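Local coordinates for cell division protein FtsZ 1 (Methanocaldococcus jannaschii, PDB 2VAP) that binds GTP, acts as a GTPase and probably polymerises into the contractile Z ring that marks the future cell division site, at residues 286-291 against 320-325; 59-64 against 221-226; 261-266 against 300-305. All coordinates share one frame; numbering follows the deposited sequence.

Interaction 1. Residues 286-291 against 320-325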
# COMPACT_ATOMS: atom_id res chain seq x y z
N LEU A 286 -9.71 -5.93 -3.98
CA LEU A 286 -8.78 -5.94 -5.11
C LEU A 286 -7.97 -7.22 -5.04
O LEU A 286 -7.47 -7.59 -3.97
CB LEU A 286 -7.86 -4.72 -5.09
CG LEU A 286 -8.49 -3.32 -5.22
CD1 LEU A 286 -8.78 -2.72 -3.85
CD2 LEU A 286 -7.58 -2.40 -6.01
N ILE A 287 -7.85 -7.91 -6.17
CA ILE A 287 -7.10 -9.16 -6.25
C ILE A 287 -6.01 -9.06 -7.30
O ILE A 287 -6.29 -8.79 -8.47
CB ILE A 287 -8.01 -10.37 -6.58
CG1 ILE A 287 -9.21 -10.44 -5.63
CG2 ILE A 287 -7.21 -11.68 -6.55
CD1 ILE A 287 -10.26 -11.46 -6.04
N HIS A 288 -4.76 -9.26 -6.89
CA HIS A 288 -3.65 -9.34 -7.82
C HIS A 288 -3.06 -10.74 -7.79
O HIS A 288 -2.45 -11.15 -6.80
CB HIS A 288 -2.57 -8.30 -7.48
CG HIS A 288 -1.56 -8.09 -8.57
ND1 HIS A 288 -0.77 -6.97 -8.65
CD2 HIS A 288 -1.22 -8.86 -9.63
CE1 HIS A 288 0.02 -7.06 -9.70
NE2 HIS A 288 -0.23 -8.20 -10.32
N VAL A 289 -3.26 -11.47 -8.88
CA VAL A 289 -2.70 -12.81 -9.04
C VAL A 289 -1.36 -12.71 -9.77
O VAL A 289 -1.28 -12.13 -10.85
CB VAL A 289 -3.66 -13.75 -9.81
CG1 VAL A 289 -3.12 -15.18 -9.84
CG2 VAL A 289 -5.06 -13.73 -9.20
N MET A 290 -0.32 -13.26 -9.16
CA MET A 290 1.02 -13.21 -9.72
C MET A 290 1.57 -14.62 -9.88
O MET A 290 1.36 -15.47 -9.02
CB MET A 290 1.95 -12.38 -8.84
CG MET A 290 1.61 -10.90 -8.79
SD MET A 290 2.22 -10.07 -7.31
CE MET A 290 1.05 -10.64 -6.08
N GLY A 291 2.27 -14.86 -10.98
CA GLY A 291 2.83 -16.19 -11.24
C GLY A 291 3.97 -16.18 -12.24
O GLY A 291 4.37 -15.12 -12.73
N GLY A 320 -6.74 -8.59 -11.33
CA GLY A 320 -5.77 -8.62 -12.41
C GLY A 320 -4.81 -9.79 -12.26
O GLY A 320 -4.76 -10.42 -11.20
N ALA A 321 -4.06 -10.07 -13.32
CA ALA A 321 -3.08 -11.16 -13.30
C ALA A 321 -1.84 -10.76 -14.09
O ALA A 321 -1.94 -10.31 -15.23
CB ALA A 321 -3.69 -12.44 -13.86
N THR A 322 -0.68 -10.90 -13.46
CA THR A 322 0.60 -10.54 -14.09
C THR A 322 1.65 -11.63 -13.90
O THR A 322 1.55 -12.45 -12.98
CB THR A 322 1.18 -9.22 -13.52
OG1 THR A 322 1.47 -9.37 -12.13
CG2 THR A 322 0.21 -8.05 -13.72
N ILE A 323 2.65 -11.63 -14.77
CA ILE A 323 3.79 -12.53 -14.66
C ILE A 323 4.92 -11.86 -13.88
O ILE A 323 5.34 -10.75 -14.21
CB ILE A 323 4.30 -12.99 -16.05
CG1 ILE A 323 3.20 -13.77 -16.79
CG2 ILE A 323 5.56 -13.85 -15.91
CD1 ILE A 323 3.35 -13.78 -18.29
N ASP A 324 5.39 -12.53 -12.84
CA ASP A 324 6.57 -12.11 -12.11
C ASP A 324 7.71 -13.06 -12.48
O ASP A 324 7.66 -14.26 -12.18
CB ASP A 324 6.31 -12.13 -10.59
CG ASP A 324 7.43 -11.48 -9.78
OD1 ASP A 324 8.51 -11.19 -10.34
OD2 ASP A 324 7.22 -11.26 -8.57
N GLU A 325 8.73 -12.50 -13.13
CA GLU A 325 9.87 -13.28 -13.64
C GLU A 325 10.71 -13.93 -12.54
O GLU A 325 11.39 -14.93 -12.79
CB GLU A 325 10.75 -12.42 -14.56
CG GLU A 325 11.31 -11.15 -13.92
CD GLU A 325 12.18 -10.34 -14.87
OE1 GLU A 325 13.12 -9.67 -14.39
OE2 GLU A 325 11.93 -10.36 -16.10
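H288 NE2 and T322 OG1 form a hydrogen bond of 2.7 Å, the two side chains crossing at about a right angle. Chi1 of H288 (-166°) sets CG anti to the backbone N. The threonine hydroxyl lies near the ring plane, at its edge, and T322 CG2 follows 3.4 Å from H288 NE2. One face of the imidazole is covered from within its own strand: M290 SD lies 4.2 Å above the plane, over the centre of the H288 ring, a Met-aromatic contact.

Beneath these side chains the backbones pair as parallel strands. I287 O accepts from G320 N, and V289 N donates to G320 O in an almost straight bond (174°). V289 O then receives T322 N at 2.9 Å, G291 N reaches T322 O, and G291 O takes D324 N at 2.8 Å, beyond the end of strand 316-323. On the face away from the ring V289 CB and A321 CB are 4.3 Å apart, turned to helix 297-310. That helix joins the two parallel strands in sequence, making a beta-alpha-beta unit of the C-terminal domain. H288 ND1 also bonds to the carbonyl oxygen of G221, so both ring nitrogens are satisfied: the buried imidazole is fixed in rotation and probably carries a proton on ND1.

Interaction 2. Residues 59-64 against 221-226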
# COMPACT_ATOMS: atom_id res chain seq x y z
N GLU A 59 14.31 -2.26 -6.98
CA GLU A 59 13.65 -3.38 -7.66
C GLU A 59 12.99 -2.93 -8.97
O GLU A 59 12.80 -3.74 -9.88
CB GLU A 59 12.61 -4.04 -6.75
CG GLU A 59 13.22 -4.85 -5.60
CD GLU A 59 12.17 -5.39 -4.64
OE1 GLU A 59 12.46 -5.45 -3.43
OE2 GLU A 59 11.06 -5.75 -5.09
N GLY A 60 12.63 -1.65 -9.04
CA GLY A 60 12.06 -1.07 -10.24
C GLY A 60 10.55 -1.17 -10.30
O GLY A 60 10.01 -1.95 -11.09
N ILE A 61 9.88 -0.40 -9.46
CA ILE A 61 8.41 -0.31 -9.48
C ILE A 61 7.96 0.35 -10.79
O ILE A 61 8.46 1.40 -11.18
CB ILE A 61 7.85 0.43 -8.22
CG1 ILE A 61 6.31 0.44 -8.24
CG2 ILE A 61 8.43 1.85 -8.09
CD1 ILE A 61 5.66 0.75 -6.90
N GLU A 62 7.02 -0.30 -11.47
CA GLU A 62 6.62 0.12 -12.80
C GLU A 62 5.55 1.21 -12.79
O GLU A 62 4.59 1.15 -12.02
CB GLU A 62 6.16 -1.08 -13.64
CG GLU A 62 7.25 -2.12 -13.87
CD GLU A 62 6.89 -3.13 -14.95
OE1 GLU A 62 6.43 -2.71 -16.03
OE2 GLU A 62 7.09 -4.34 -14.72
N GLY A 63 5.74 2.21 -13.65
CA GLY A 63 4.75 3.27 -13.89
C GLY A 63 4.40 4.16 -12.72
O GLY A 63 3.30 4.72 -12.67
N ALA A 64 5.33 4.30 -11.77
CA ALA A 64 5.10 5.14 -10.60
C ALA A 64 6.32 5.97 -10.23
O ALA A 64 7.45 5.48 -10.24
CB ALA A 64 4.66 4.28 -9.41
N GLY A 221 2.35 -4.38 -5.32
CA GLY A 221 1.23 -5.19 -5.79
C GLY A 221 0.01 -4.37 -6.19
O GLY A 221 -0.64 -4.68 -7.20
N LEU A 222 -0.30 -3.34 -5.42
CA LEU A 222 -1.43 -2.46 -5.73
C LEU A 222 -1.14 -1.55 -6.92
O LEU A 222 -2.00 -1.39 -7.80
CB LEU A 222 -1.84 -1.63 -4.51
CG LEU A 222 -2.76 -2.30 -3.49
CD1 LEU A 222 -2.76 -1.54 -2.18
CD2 LEU A 222 -4.18 -2.44 -4.03
N VAL A 223 0.05 -0.97 -6.96
CA VAL A 223 0.47 -0.10 -8.06
C VAL A 223 0.51 -0.87 -9.38
O VAL A 223 -0.09 -0.44 -10.37
CB VAL A 223 1.87 0.54 -7.79
CG1 VAL A 223 2.40 1.23 -9.05
CG2 VAL A 223 1.79 1.53 -6.64
N GLU A 224 1.19 -2.01 -9.38
CA GLU A 224 1.42 -2.78 -10.61
C GLU A 224 0.19 -3.53 -11.11
O GLU A 224 0.14 -3.96 -12.27
CB GLU A 224 2.64 -3.69 -10.46
CG GLU A 224 3.95 -2.90 -10.33
CD GLU A 224 5.21 -3.75 -10.38
OE1 GLU A 224 5.13 -4.98 -10.15
OE2 GLU A 224 6.29 -3.18 -10.64
N LEU A 225 -0.82 -3.67 -10.25
CA LEU A 225 -2.14 -4.14 -10.67
C LEU A 225 -2.67 -3.23 -11.78
O LEU A 225 -3.33 -3.69 -12.71
CB LEU A 225 -3.10 -4.16 -9.47
CG LEU A 225 -4.53 -4.66 -9.67
CD1 LEU A 225 -4.57 -6.16 -9.96
CD2 LEU A 225 -5.37 -4.34 -8.44
N ILE A 226 -2.36 -1.93 -11.67
CA ILE A 226 -2.76 -0.93 -12.65
C ILE A 226 -1.71 -0.75 -13.76
O ILE A 226 -2.06 -0.72 -14.94
CB ILE A 226 -3.02 0.45 -11.97
CG1 ILE A 226 -3.99 0.30 -10.79
CG2 ILE A 226 -3.54 1.47 -12.99
CD1 ILE A 226 -3.97 1.46 -9.81
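E62 passes E224 with their CA atoms 6.3 Å apart, in a loop that leaves helix 46-59 through G60 at positive phi and runs alongside one turn of helix 204-227. The backbone N-H of E62 donates to E224 OE2 at 3.1 Å (156°); the oxygen accepts through its anti lone pair, on the side away from its other oxygen. E62 CG lies 3.5 Å from the same E224 OE2, the two glutamate chains crossing at about a right angle. Their carboxylate planes are 78° apart, and E62 OE2 stands 4.3 Å from E224 OE2; this closeness of like charges would tend to favour protonation of one of them, although the E62 side chain also touches K228.

Beside the polar pair lies an apolar patch centred on V223. Chi1 of I61 (-177°) sets CG1, the branch that carries CD1, anti to the backbone N. The I61 and V223 side chains cross at about a right angle, I61 CD1 lying 3.9 Å from V223 CB, while A64 CB meets V223 CG1 at 3.8 Å. V223 CG1 also lies 3.7 Å from E62 O, a carbonyl that accepts a hydrogen bond from T227 OG1. V223 further packs on V42 and F126 of the GTPase-domain sheet. The arrangement belongs to the tubulin/FtsZ fold, in which a long central helix, here 204-227, runs between GTPase and C-terminal domains.

Interaction 3. Residues 261-266 against 300-305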
# COMPACT_ATOMS: atom_id res chain seq x y z
N ARG A 261 -1.33 -25.02 -7.03
CA ARG A 261 -0.71 -23.78 -6.55
C ARG A 261 -1.69 -22.61 -6.38
O ARG A 261 -1.61 -21.88 -5.39
CB ARG A 261 0.48 -23.38 -7.43
CG ARG A 261 0.16 -23.25 -8.92
CD ARG A 261 1.41 -23.00 -9.74
NE ARG A 261 1.07 -22.51 -11.08
CZ ARG A 261 1.96 -22.12 -11.99
NH1 ARG A 261 1.53 -21.69 -13.17
NH2 ARG A 261 3.26 -22.16 -11.74
N ALA A 262 -2.60 -22.44 -7.34
CA ALA A 262 -3.57 -21.35 -7.31
C ALA A 262 -4.58 -21.50 -6.18
O ALA A 262 -4.91 -20.53 -5.50
CB ALA A 262 -4.29 -21.23 -8.65
N LYS A 263 -5.05 -22.73 -5.97
CA LYS A 263 -6.01 -23.05 -4.92
C LYS A 263 -5.40 -22.84 -3.53
O LYS A 263 -6.05 -22.30 -2.63
CB LYS A 263 -6.52 -24.48 -5.07
CG LYS A 263 -7.76 -24.80 -4.24
CD LYS A 263 -8.18 -26.26 -4.38
CE LYS A 263 -7.38 -27.19 -3.47
NZ LYS A 263 -7.70 -26.99 -2.02
N GLU A 264 -4.15 -23.27 -3.36
CA GLU A 264 -3.45 -23.14 -2.08
C GLU A 264 -3.04 -21.70 -1.79
O GLU A 264 -3.06 -21.27 -0.63
CB GLU A 264 -2.23 -24.06 -2.03
CG GLU A 264 -2.57 -25.54 -1.88
CD GLU A 264 -1.37 -26.41 -1.54
OE1 GLU A 264 -0.55 -25.99 -0.70
OE2 GLU A 264 -1.25 -27.51 -2.11
N ALA A 265 -2.69 -20.95 -2.84
CA ALA A 265 -2.31 -19.54 -2.69
C ALA A 265 -3.47 -18.67 -2.22
O ALA A 265 -3.30 -17.84 -1.32
CB ALA A 265 -1.72 -19.01 -3.99
N VAL A 266 -4.64 -18.86 -2.82
CA VAL A 266 -5.83 -18.09 -2.44
C VAL A 266 -6.34 -18.48 -1.04
O VAL A 266 -6.81 -17.62 -0.29
CB VAL A 266 -6.96 -18.14 -3.52
CG1 VAL A 266 -7.53 -19.55 -3.67
CG2 VAL A 266 -8.06 -17.14 -3.20
N ALA A 300 -6.07 -17.86 -12.52
CA ALA A 300 -6.51 -16.56 -12.03
C ALA A 300 -8.01 -16.55 -11.72
O ALA A 300 -8.43 -16.04 -10.68
CB ALA A 300 -6.16 -15.46 -13.03
N ARG A 301 -8.80 -17.12 -12.62
CA ARG A 301 -10.25 -17.24 -12.44
C ARG A 301 -10.62 -18.05 -11.20
O ARG A 301 -11.58 -17.71 -10.50
CB ARG A 301 -10.91 -17.85 -13.68
CG ARG A 301 -11.07 -16.88 -14.84
CD ARG A 301 -11.58 -17.58 -16.10
NE ARG A 301 -12.95 -18.07 -15.94
CZ ARG A 301 -13.63 -18.73 -16.88
NH1 ARG A 301 -13.07 -19.01 -18.05
NH2 ARG A 301 -14.87 -19.13 -16.63
N GLU A 302 -9.85 -19.10 -10.93
CA GLU A 302 -10.05 -19.94 -9.75
C GLU A 302 -9.86 -19.14 -8.46
O GLU A 302 -10.64 -19.28 -7.51
CB GLU A 302 -9.09 -21.14 -9.77
CG GLU A 302 -9.36 -22.19 -8.69
CD GLU A 302 -8.45 -23.41 -8.79
OE1 GLU A 302 -7.31 -23.28 -9.29
OE2 GLU A 302 -8.88 -24.50 -8.37
N VAL A 303 -8.84 -18.28 -8.44
CA VAL A 303 -8.56 -17.40 -7.31
C VAL A 303 -9.72 -16.44 -7.05
O VAL A 303 -10.21 -16.34 -5.92
CB VAL A 303 -7.23 -16.60 -7.52
CG1 VAL A 303 -7.04 -15.55 -6.43
CG2 VAL A 303 -6.04 -17.55 -7.56
N VAL A 304 -10.18 -15.77 -8.11
CA VAL A 304 -11.27 -14.79 -8.02
C VAL A 304 -12.58 -15.44 -7.57
O VAL A 304 -13.29 -14.89 -6.72
CB VAL A 304 -11.47 -14.02 -9.35
CG1 VAL A 304 -12.54 -12.95 -9.20
CG2 VAL A 304 -10.17 -13.40 -9.81
N ALA A 305 -12.89 -16.61 -8.13
CA ALA A 305 -14.10 -17.36 -7.77
C ALA A 305 -14.12 -17.75 -6.29
O ALA A 305 -15.16 -17.69 -5.64
CB ALA A 305 -14.25 -18.59 -8.66
O HOH W 1 -4.90 -24.74 -8.28
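V266 and V303 meet because each sets a methyl anti to its backbone N: V303 holds CG1 there (chi1 172°), and V266, with chi1 at 66°, has CG2 anti to its backbone N. V266 CG2 and V303 CG1 consequently lie 3.7 Å apart, as the two side chains slide past each other in opposite directions. This is a helix pair of the C-terminal domain: helices 261-270 and 297-310 lie against the same sheet, the second being the connection of a beta-alpha-beta unit. The axes of segments 261-266 and 300-305 approach to 8.9 Å, their N-to-C directions 31° apart.

The contact is close enough for side chains to touch backbone. V266 CG2 is 3.6 Å from V303 O, and V303 CG2 is 3.8 Å from A262 O. Beneath the helices V303 also rests on I287, V289 and V333 of the sheet. An alanine at V303 would remove both methyls and would probably open a gap between V266, the A262 carbonyl and those sheet residues, leaving V266 CG2 against the backbone carbonyl at this position but without its methyl partner.

Toward solvent the chemistry turns polar. E302 extends across to the start of helix 261-270, its OE1 3.7 Å from A262 CB and its OE2 beside K263 CB; as modelled, the poorly ordered lysine chain bends away, and K263 NZ is 6.9 Å from E302 OE2. The carboxylate reaches a first-turn amide indirectly, an approach that the helix start is likely to favour electrostatically: a single water accepts from K263 N at 3.1 Å and donates to E302 OE1 at 3.0 Å.

Overall arrangement
From the N terminus, residues 59-64 come first; interaction 2 closes a long loop of 156 residues when helix 204-227 returns to them, tying the GTPase domain to this central helix. The other two contacts follow in series and cross: 261-266 opens interaction 3, 286-291 opens interaction 1, 300-305 closes interaction 3 and 320-325 closes interaction 1. Helix 297-310 serves both, linking the paired strands and packing on them through A300 on A321. On the opposite face of that sheet, helix 204-227 of interaction 2 covers interaction 1, L225 lying against H288. Interactions 2 and 3 stay apart, about 9 Å between nearest atoms, with interaction 1 touching each.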